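Side-chain contact in protein of unknown function with cystatin-like fold (Xanthomonas campestris pv. campestris, PDB 3G8Z), which is of unknown function but has a cystatin-like fold and belongs to the SnoaL-like family, which is related to polyketide cyclases: residues Asp90-Ser95 with Val99-Glu104. Residues are numbered along the deposited sequence; the frame is centred on the assembly and turned at random.
Sequences DDYMAS and VAITLE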
loop_
_atom_site.group_PDB
_atom_site.type_symbol
_atom_site.label_atom_id
_atom_site.label_comp_id
_atom_site.label_asym_id
_atom_site.label_seq_id
_atom_site.Cartn_x
_atom_site.Cartn_y
_atom_site.Cartn_z
ATOM N N ASP A 90 -2.808 -2.020 -11.913
ATOM C CA ASP A 90 -2.034 -0.912 -12.425
ATOM C C ASP A 90 -0.550 -1.138 -12.190
ATOM O O ASP A 90 0.148 -1.586 -13.100
ATOM C CB ASP A 90 -2.509 0.385 -11.808
ATOM C CG ASP A 90 -3.952 0.682 -12.156
ATOM O OD1 ASP A 90 -4.309 0.604 -13.345
ATOM O OD2 ASP A 90 -4.730 0.968 -11.236
ATOM N N ASP A 91 -0.061 -0.862 -10.992
ATOM C CA ASP A 91 1.367 -0.964 -10.721
ATOM C C ASP A 91 1.666 -1.994 -9.640
ATOM O O ASP A 91 0.913 -2.130 -8.686
ATOM C CB ASP A 91 1.915 0.396 -10.274
ATOM C CG ASP A 91 1.945 1.415 -11.399
ATOM O OD1 ASP A 91 2.520 1.105 -12.462
ATOM O OD2 ASP A 91 1.409 2.527 -11.222
ATOM N N TYR A 92 2.782 -2.704 -9.803
ATOM C CA TYR A 92 3.348 -3.567 -8.770
ATOM C C TYR A 92 4.609 -2.913 -8.251
ATOM O O TYR A 92 5.526 -2.640 -9.027
ATOM C CB TYR A 92 3.735 -4.928 -9.343
ATOM C CG TYR A 92 2.564 -5.701 -9.897
ATOM C CD1 TYR A 92 2.034 -5.407 -11.145
ATOM C CD2 TYR A 92 2.012 -6.749 -9.182
ATOM C CE1 TYR A 92 0.952 -6.126 -11.644
ATOM C CE2 TYR A 92 0.969 -7.464 -9.668
ATOM C CZ TYR A 92 0.428 -7.145 -10.891
ATOM O OH TYR A 92 -0.619 -7.907 -11.348
HETATM N N MSE A 93 4.678 -2.692 -6.947
HETATM C CA MSE A 93 5.793 -1.973 -6.348
HETATM C C MSE A 93 6.357 -2.726 -5.167
HETATM O O MSE A 93 5.595 -3.222 -4.330
HETATM C CB MSE A 93 5.279 -0.617 -5.884
HETATM C CG MSE A 93 4.568 0.158 -6.977
HETATM SE SE MSE A 93 3.994 1.845 -6.300
HETATM C CE MSE A 93 2.687 2.380 -7.675
ATOM N N ALA A 94 7.684 -2.822 -5.087
ATOM C CA ALA A 94 8.305 -3.596 -4.020
ATOM C C ALA A 94 8.962 -2.740 -2.970
ATOM O O ALA A 94 9.632 -1.757 -3.278
ATOM C CB ALA A 94 9.352 -4.577 -4.596
ATOM N N SER A 95 8.812 -3.144 -1.718
ATOM C CA SER A 95 9.470 -2.457 -0.638
ATOM C C SER A 95 9.765 -3.462 0.449
ATOM O O SER A 95 8.862 -3.994 1.067
ATOM C CB SER A 95 8.586 -1.334 -0.126
ATOM O OG SER A 95 9.332 -0.459 0.704
ATOM N N VAL A 99 4.928 -6.165 -1.429
ATOM C CA VAL A 99 4.606 -5.672 -2.734
ATOM C C VAL A 99 3.262 -4.969 -2.613
ATOM O O VAL A 99 2.322 -5.547 -2.082
ATOM C CB VAL A 99 4.520 -6.819 -3.745
ATOM C CG1 VAL A 99 3.944 -6.298 -5.092
ATOM C CG2 VAL A 99 5.902 -7.478 -3.930
ATOM N N ALA A 100 3.178 -3.722 -3.068
ATOM C CA ALA A 100 1.880 -3.049 -3.217
ATOM C C ALA A 100 1.435 -3.130 -4.649
ATOM O O ALA A 100 2.218 -2.884 -5.588
ATOM C CB ALA A 100 1.926 -1.600 -2.776
ATOM N N ILE A 101 0.179 -3.529 -4.815
ATOM C CA ILE A 101 -0.433 -3.569 -6.119
ATOM C C ILE A 101 -1.594 -2.609 -6.104
ATOM O O ILE A 101 -2.538 -2.803 -5.350
ATOM C CB ILE A 101 -0.952 -4.971 -6.481
ATOM C CG1 ILE A 101 0.133 -6.017 -6.171
ATOM C CG2 ILE A 101 -1.385 -4.985 -7.973
ATOM C CD1 ILE A 101 -0.363 -7.308 -5.575
ATOM N N THR A 102 -1.524 -1.582 -6.953
ATOM C CA THR A 102 -2.598 -0.649 -7.135
ATOM C C THR A 102 -3.507 -1.241 -8.191
ATOM O O THR A 102 -3.035 -1.812 -9.180
ATOM C CB THR A 102 -2.098 0.756 -7.583
ATOM O OG1 THR A 102 -1.170 0.603 -8.659
ATOM C CG2 THR A 102 -1.399 1.450 -6.426
ATOM N N LEU A 103 -4.805 -1.098 -7.983
ATOM C CA LEU A 103 -5.755 -1.803 -8.797
ATOM C C LEU A 103 -7.136 -1.205 -8.729
ATOM O O LEU A 103 -7.398 -0.229 -8.002
ATOM C CB LEU A 103 -5.766 -3.291 -8.417
ATOM C CG LEU A 103 -5.906 -3.636 -6.948
ATOM C CD1 LEU A 103 -7.362 -3.406 -6.530
ATOM C CD2 LEU A 103 -5.415 -5.077 -6.657
ATOM N N GLU A 104 -8.000 -1.756 -9.564
ATOM C CA GLU A 104 -9.410 -1.453 -9.547
ATOM C C GLU A 104 -10.164 -2.739 -9.296
ATOM O O GLU A 104 -9.842 -3.790 -9.869
ATOM C CB GLU A 104 -9.859 -0.879 -10.890
ATOM C CG GLU A 104 -11.311 -0.439 -10.891
ATOM C CD GLU A 104 -11.872 -0.229 -12.275
ATOM O OE1 GLU A 104 -11.883 -1.201 -13.088
ATOM O OE2 GLU A 104 -12.320 0.912 -12.534
HETATM O O HOH W 1 -0.294 3.069 -9.348
#
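Thr102 faces two residues at once, Asp90 and Asp91, and the doubled position makes a beta bulge in the antiparallel pairing of 90-95 with 99-104. Asp90 N donates to Thr102 O at 2.8 Å, the donor standing 25° out of the carbonyl plane. The next amide turns to the side chain: Asp91 N reaches Thr102 OG1 at 3.0 Å, and Thr102 N returns a bond to Asp91 O. With chi1 at 48°, OG1 lies between the threonine's own backbone N and carbonyl carbon, and from there it meets the amide across the strands. The same hydroxyl is 2.7 Å from a water that donates to Asp91 OD2 at 2.6 Å, so the two side chains, which run side by side, are bridged. The carboxylate of Asp90 has a different partner, a salt bridge from OD1 to Arg88.

Beyond the bulge the ladder is regular. Met93, a selenomethionine here, and Ala100 form a hydrogen-bonded pair in which each amide N meets the other's carbonyl O at 2.8 Å. The flanking pairs, Tyr92-Ile101 and Ala94-Val99, are non-hydrogen-bonded. In the first of these Ile101 lays CG2 over one face of the Tyr92 ring, 4.0 Å from its centroid, a CH-pi contact offset toward the rim; Ile101 CG1 touches CD2 of that ring at 3.6 Å.

These strands make the hairpin 85-95/98-109 at one end of the chain's mixed sheet. Strand 112-125 takes the far edge of 98-109, bonding the backbones of Val99, Ile101 and Leu103. Tyr92 and Val99 pack on helix 22-35, while Asp91, Met93 and Thr102 meet the second subunit, through its Ala117, Ser136 and Val119.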